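Local atomic coordinates of multisubunit Na+/H+ antiporter, D subunit (Anoxybacillus flavithermus, PDB entry 6Z16), a protein that probably forms an ion-translocating membrane subunit of the Mrp complex, which exchanges sodium ions for protons across the cell membrane. Residues 229-241 against 294-306. Residues are numbered along the deposited sequence; the frame is centred on the assembly and turned at random.
Sequences LPGAYYAPPTPVL and NDMRYIVIYNIIA
Arg297 sets CG anti to its own carbonyl carbon and then bends at chi3, which carries NH2 to the backbone carbonyls of Tyr233, Tyr234 and Pro236, while Tyr234 holds CG opposite the backbone N (chi1 -170°), which lays its ring beside that of Tyr298. Arg297 NH2 donates to Pro236 O at 2.6 Å, in the plane of both the guanidinium and the carbonyl, with an N-H...O angle of 152°. Weaker bonds from Arg297 NH2 reach Tyr233 O at 3.5 Å and Tyr234 O at 3.2 Å, and Leu241 CD2 rests over one guanidinium face, 3.5 Å from CZ of Arg297. The principle is one of a single guanidinium nitrogen gathering several backbone carbonyls, here in the membrane domain that Mrp antiporters share with complex I: the Pro-rich link between helices 229-234 and 238-247 is tied to the start of helix 296-315. Replacing Arg297 with a methionine would probably leave Pro236 O without this donor and the link less firmly held. Next to it, the rings of Tyr234 and Tyr298 lie nearly parallel, 17° apart, but slide past each other with little overlap; CD1 of Tyr234 comes within 3.6 Å of CE2 of Tyr298, whose ring also stacks with Tyr293. Further along, contacts turn apolar: Ile301 CD1 packs against Tyr233 CB at 3.8 Å and its CG2 against Leu229 CD2 at 3.7 Å, while the Pro230 ring crosses the end of Tyr302 and, like it, touches Met609 of a neighbouring antiporter subunit.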
loop_
_atom_site.group_PDB
_atom_site.type_symbol
_atom_site.label_atom_id
_atom_site.label_comp_id
_atom_site.label_asym_id
_atom_site.label_seq_id
_atom_site.Cartn_x
_atom_site.Cartn_y
_atom_site.Cartn_z
ATOM N N LEU D 229 -44.717 23.146 45.235
ATOM C CA LEU D 229 -45.808 22.754 44.347
ATOM C C LEU D 229 -46.886 23.801 44.029
ATOM O O LEU D 229 -47.369 23.779 42.891
ATOM C CB LEU D 229 -46.428 21.464 44.899
ATOM C CG LEU D 229 -47.346 20.634 43.999
ATOM C CD1 LEU D 229 -47.078 19.181 44.215
ATOM C CD2 LEU D 229 -48.781 20.880 44.317
ATOM N N PRO D 230 -47.328 24.696 44.943
ATOM C CA PRO D 230 -48.334 25.702 44.530
ATOM C C PRO D 230 -47.945 26.627 43.383
ATOM O O PRO D 230 -48.715 26.742 42.424
ATOM C CB PRO D 230 -48.580 26.479 45.821
ATOM C CG PRO D 230 -48.416 25.484 46.852
ATOM C CD PRO D 230 -47.293 24.618 46.422
ATOM N N GLY D 231 -46.780 27.272 43.428
ATOM C CA GLY D 231 -46.398 28.144 42.323
ATOM C C GLY D 231 -46.056 27.376 41.059
ATOM O O GLY D 231 -46.397 27.802 39.945
ATOM N N ALA D 232 -45.406 26.218 41.223
ATOM C CA ALA D 232 -45.019 25.380 40.093
ATOM C C ALA D 232 -46.232 24.869 39.338
ATOM O O ALA D 232 -46.210 24.779 38.108
ATOM C CB ALA D 232 -44.168 24.209 40.574
ATOM N N TYR D 233 -47.307 24.533 40.049
ATOM C CA TYR D 233 -48.501 24.125 39.328
ATOM C C TYR D 233 -49.427 25.291 39.023
ATOM O O TYR D 233 -50.391 25.114 38.281
ATOM C CB TYR D 233 -49.263 23.038 40.085
ATOM C CG TYR D 233 -48.613 21.672 40.058
ATOM C CD1 TYR D 233 -47.456 21.435 39.328
ATOM C CD2 TYR D 233 -49.199 20.601 40.707
ATOM C CE1 TYR D 233 -46.873 20.191 39.299
ATOM C CE2 TYR D 233 -48.627 19.346 40.675
ATOM C CZ TYR D 233 -47.467 19.149 39.970
ATOM O OH TYR D 233 -46.896 17.903 39.935
ATOM N N TYR D 234 -49.165 26.471 39.567
ATOM C CA TYR D 234 -49.893 27.640 39.107
ATOM C C TYR D 234 -49.369 28.139 37.770
ATOM O O TYR D 234 -50.095 28.831 37.050
ATOM C CB TYR D 234 -49.817 28.750 40.156
ATOM C CG TYR D 234 -50.738 29.907 39.881
ATOM C CD1 TYR D 234 -52.100 29.792 40.100
ATOM C CD2 TYR D 234 -50.252 31.110 39.399
ATOM C CE1 TYR D 234 -52.955 30.841 39.847
ATOM C CE2 TYR D 234 -51.097 32.167 39.145
ATOM C CZ TYR D 234 -52.447 32.025 39.370
ATOM O OH TYR D 234 -53.301 33.073 39.120
ATOM N N ALA D 235 -48.131 27.787 37.415
ATOM C CA ALA D 235 -47.535 28.183 36.134
ATOM C C ALA D 235 -48.103 27.580 34.833
ATOM O O ALA D 235 -48.459 28.365 33.946
ATOM C CB ALA D 235 -46.029 27.919 36.187
ATOM N N PRO D 236 -48.188 26.253 34.634
ATOM C CA PRO D 236 -48.265 25.714 33.257
ATOM C C PRO D 236 -49.648 25.870 32.651
ATOM O O PRO D 236 -50.602 26.224 33.356
ATOM C CB PRO D 236 -47.925 24.233 33.454
ATOM C CG PRO D 236 -48.483 23.932 34.737
ATOM C CD PRO D 236 -48.293 25.140 35.596
ATOM N N PRO D 237 -49.798 25.632 31.344
ATOM C CA PRO D 237 -51.140 25.602 30.745
ATOM C C PRO D 237 -51.931 24.369 31.162
ATOM O O PRO D 237 -51.425 23.450 31.806
ATOM C CB PRO D 237 -50.858 25.599 29.240
ATOM C CG PRO D 237 -49.533 26.223 29.111
ATOM C CD PRO D 237 -48.762 25.758 30.304
ATOM N N THR D 238 -53.199 24.353 30.726
ATOM C CA THR D 238 -54.197 23.468 31.331
ATOM C C THR D 238 -53.995 21.975 31.050
ATOM O O THR D 238 -54.049 21.193 32.016
ATOM C CB THR D 238 -55.604 23.943 30.948
ATOM O OG1 THR D 238 -55.828 25.255 31.475
ATOM C CG2 THR D 238 -56.655 22.998 31.482
ATOM N N PRO D 239 -53.775 21.495 29.807
ATOM C CA PRO D 239 -53.564 20.042 29.668
ATOM C C PRO D 239 -52.237 19.569 30.234
ATOM O O PRO D 239 -52.156 18.437 30.732
ATOM C CB PRO D 239 -53.646 19.815 28.158
ATOM C CG PRO D 239 -53.243 21.078 27.575
ATOM C CD PRO D 239 -53.772 22.131 28.469
ATOM N N VAL D 240 -51.212 20.425 30.203
ATOM C CA VAL D 240 -49.944 20.134 30.863
ATOM C C VAL D 240 -50.152 20.008 32.366
ATOM O O VAL D 240 -49.624 19.092 33.012
ATOM C CB VAL D 240 -48.920 21.232 30.521
ATOM C CG1 VAL D 240 -47.608 20.981 31.216
ATOM C CG2 VAL D 240 -48.731 21.335 29.026
ATOM N N LEU D 241 -50.971 20.895 32.929
ATOM C CA LEU D 241 -51.276 20.863 34.353
ATOM C C LEU D 241 -52.100 19.640 34.728
ATOM O O LEU D 241 -51.923 19.078 35.812
ATOM C CB LEU D 241 -52.003 22.143 34.738
ATOM C CG LEU D 241 -52.445 22.292 36.175
ATOM C CD1 LEU D 241 -51.273 22.171 37.094
ATOM C CD2 LEU D 241 -53.080 23.635 36.310
ATOM N N ASN D 294 -59.684 31.686 47.244
ATOM C CA ASN D 294 -60.794 31.944 46.335
ATOM C C ASN D 294 -60.326 31.892 44.885
ATOM O O ASN D 294 -60.728 32.704 44.052
ATOM C CB ASN D 294 -61.447 33.288 46.629
ATOM C CG ASN D 294 -62.074 33.344 48.000
ATOM O OD1 ASN D 294 -61.652 34.120 48.854
ATOM N ND2 ASN D 294 -63.084 32.516 48.224
ATOM N N ASP D 295 -59.442 30.945 44.582
ATOM C CA ASP D 295 -58.839 30.794 43.266
ATOM C C ASP D 295 -58.883 29.316 42.910
ATOM O O ASP D 295 -58.464 28.483 43.718
ATOM C CB ASP D 295 -57.403 31.314 43.282
ATOM C CG ASP D 295 -56.851 31.537 41.908
ATOM O OD1 ASP D 295 -57.590 31.312 40.940
ATOM O OD2 ASP D 295 -55.679 31.938 41.792
ATOM N N MET D 296 -59.371 28.996 41.704
ATOM C CA MET D 296 -59.743 27.618 41.367
ATOM C C MET D 296 -58.534 26.693 41.309
ATOM O O MET D 296 -58.570 25.573 41.847
ATOM C CB MET D 296 -60.485 27.581 40.030
ATOM C CG MET D 296 -61.856 28.202 40.044
ATOM S SD MET D 296 -62.782 27.956 38.520
ATOM C CE MET D 296 -62.015 29.152 37.440
ATOM N N ARG D 297 -57.456 27.150 40.656
ATOM C CA ARG D 297 -56.256 26.335 40.501
ATOM C C ARG D 297 -55.627 26.014 41.850
ATOM O O ARG D 297 -55.238 24.868 42.091
ATOM C CB ARG D 297 -55.253 27.044 39.587
ATOM C CG ARG D 297 -55.684 27.142 38.131
ATOM C CD ARG D 297 -54.794 28.079 37.339
ATOM N NE ARG D 297 -53.470 27.580 37.007
ATOM C CZ ARG D 297 -53.134 27.100 35.817
ATOM N NH1 ARG D 297 -54.021 27.067 34.836
ATOM N NH2 ARG D 297 -51.899 26.679 35.601
ATOM N N TYR D 298 -55.585 26.995 42.761
ATOM C CA TYR D 298 -55.052 26.751 44.099
ATOM C C TYR D 298 -55.900 25.769 44.888
ATOM O O TYR D 298 -55.353 24.967 45.654
ATOM C CB TYR D 298 -54.928 28.053 44.880
ATOM C CG TYR D 298 -53.748 28.890 44.486
ATOM C CD1 TYR D 298 -52.466 28.518 44.861
ATOM C CD2 TYR D 298 -53.910 30.065 43.781
ATOM C CE1 TYR D 298 -51.379 29.277 44.516
ATOM C CE2 TYR D 298 -52.822 30.839 43.435
ATOM C CZ TYR D 298 -51.560 30.436 43.807
ATOM O OH TYR D 298 -50.467 31.195 43.472
ATOM N N ILE D 299 -57.219 25.810 44.701
ATOM C CA ILE D 299 -58.107 24.867 45.375
ATOM C C ILE D 299 -57.811 23.445 44.921
ATOM O O ILE D 299 -57.645 22.540 45.749
ATOM C CB ILE D 299 -59.576 25.260 45.139
ATOM C CG1 ILE D 299 -59.885 26.561 45.870
ATOM C CG2 ILE D 299 -60.509 24.179 45.617
ATOM C CD1 ILE D 299 -61.141 27.232 45.428
ATOM N N VAL D 300 -57.647 23.244 43.609
ATOM C CA VAL D 300 -57.385 21.887 43.126
ATOM C C VAL D 300 -55.972 21.425 43.507
ATOM O O VAL D 300 -55.753 20.237 43.789
ATOM C CB VAL D 300 -57.640 21.820 41.607
ATOM C CG1 VAL D 300 -57.532 20.396 41.098
ATOM C CG2 VAL D 300 -58.998 22.376 41.284
ATOM N N ILE D 301 -55.018 22.361 43.591
ATOM C CA ILE D 301 -53.648 22.054 44.018
ATOM C C ILE D 301 -53.619 21.564 45.466
ATOM O O ILE D 301 -52.998 20.537 45.796
ATOM C CB ILE D 301 -52.758 23.297 43.812
ATOM C CG1 ILE D 301 -52.386 23.475 42.344
ATOM C CG2 ILE D 301 -51.527 23.273 44.671
ATOM C CD1 ILE D 301 -51.905 24.859 42.030
ATOM N N TYR D 302 -54.304 22.277 46.356
ATOM C CA TYR D 302 -54.331 21.813 47.734
ATOM C C TYR D 302 -55.201 20.577 47.921
ATOM O O TYR D 302 -54.966 19.814 48.865
ATOM C CB TYR D 302 -54.747 22.951 48.655
ATOM C CG TYR D 302 -53.617 23.925 48.869
ATOM C CD1 TYR D 302 -52.592 23.629 49.753
ATOM C CD2 TYR D 302 -53.565 25.129 48.194
ATOM C CE1 TYR D 302 -51.552 24.502 49.952
ATOM C CE2 TYR D 302 -52.531 26.005 48.384
ATOM C CZ TYR D 302 -51.529 25.689 49.266
ATOM O OH TYR D 302 -50.495 26.568 49.467
ATOM N N ASN D 303 -56.146 20.312 47.012
ATOM C CA ASN D 303 -56.822 19.017 47.063
ATOM C C ASN D 303 -55.903 17.875 46.643
ATOM O O ASN D 303 -56.046 16.757 47.163
ATOM C CB ASN D 303 -58.088 19.012 46.209
ATOM C CG ASN D 303 -59.175 19.883 46.781
ATOM O OD1 ASN D 303 -59.746 20.726 46.102
ATOM N ND2 ASN D 303 -59.434 19.715 48.055
ATOM N N ILE D 304 -54.965 18.133 45.718
ATOM C CA ILE D 304 -53.914 17.153 45.415
ATOM C C ILE D 304 -53.118 16.832 46.670
ATOM O O ILE D 304 -52.882 15.659 46.992
ATOM C CB ILE D 304 -52.975 17.659 44.304
ATOM C CG1 ILE D 304 -53.688 17.860 42.983
ATOM C CG2 ILE D 304 -51.810 16.705 44.089
ATOM C CD1 ILE D 304 -52.822 18.610 42.032
ATOM N N ILE D 305 -52.712 17.879 47.400
ATOM C CA ILE D 305 -51.898 17.694 48.609
ATOM C C ILE D 305 -52.658 16.900 49.673
ATOM O O ILE D 305 -52.112 15.966 50.284
ATOM C CB ILE D 305 -51.426 19.058 49.142
ATOM C CG1 ILE D 305 -50.537 19.744 48.112
ATOM C CG2 ILE D 305 -50.657 18.898 50.433
ATOM C CD1 ILE D 305 -50.182 21.151 48.469
ATOM N N ALA D 306 -53.947 17.210 49.856
ATOM C CA ALA D 306 -54.758 16.509 50.848
ATOM C C ALA D 306 -54.969 15.041 50.487
ATOM O O ALA D 306 -54.875 14.164 51.358
ATOM C CB ALA D 306 -56.098 17.217 51.015
#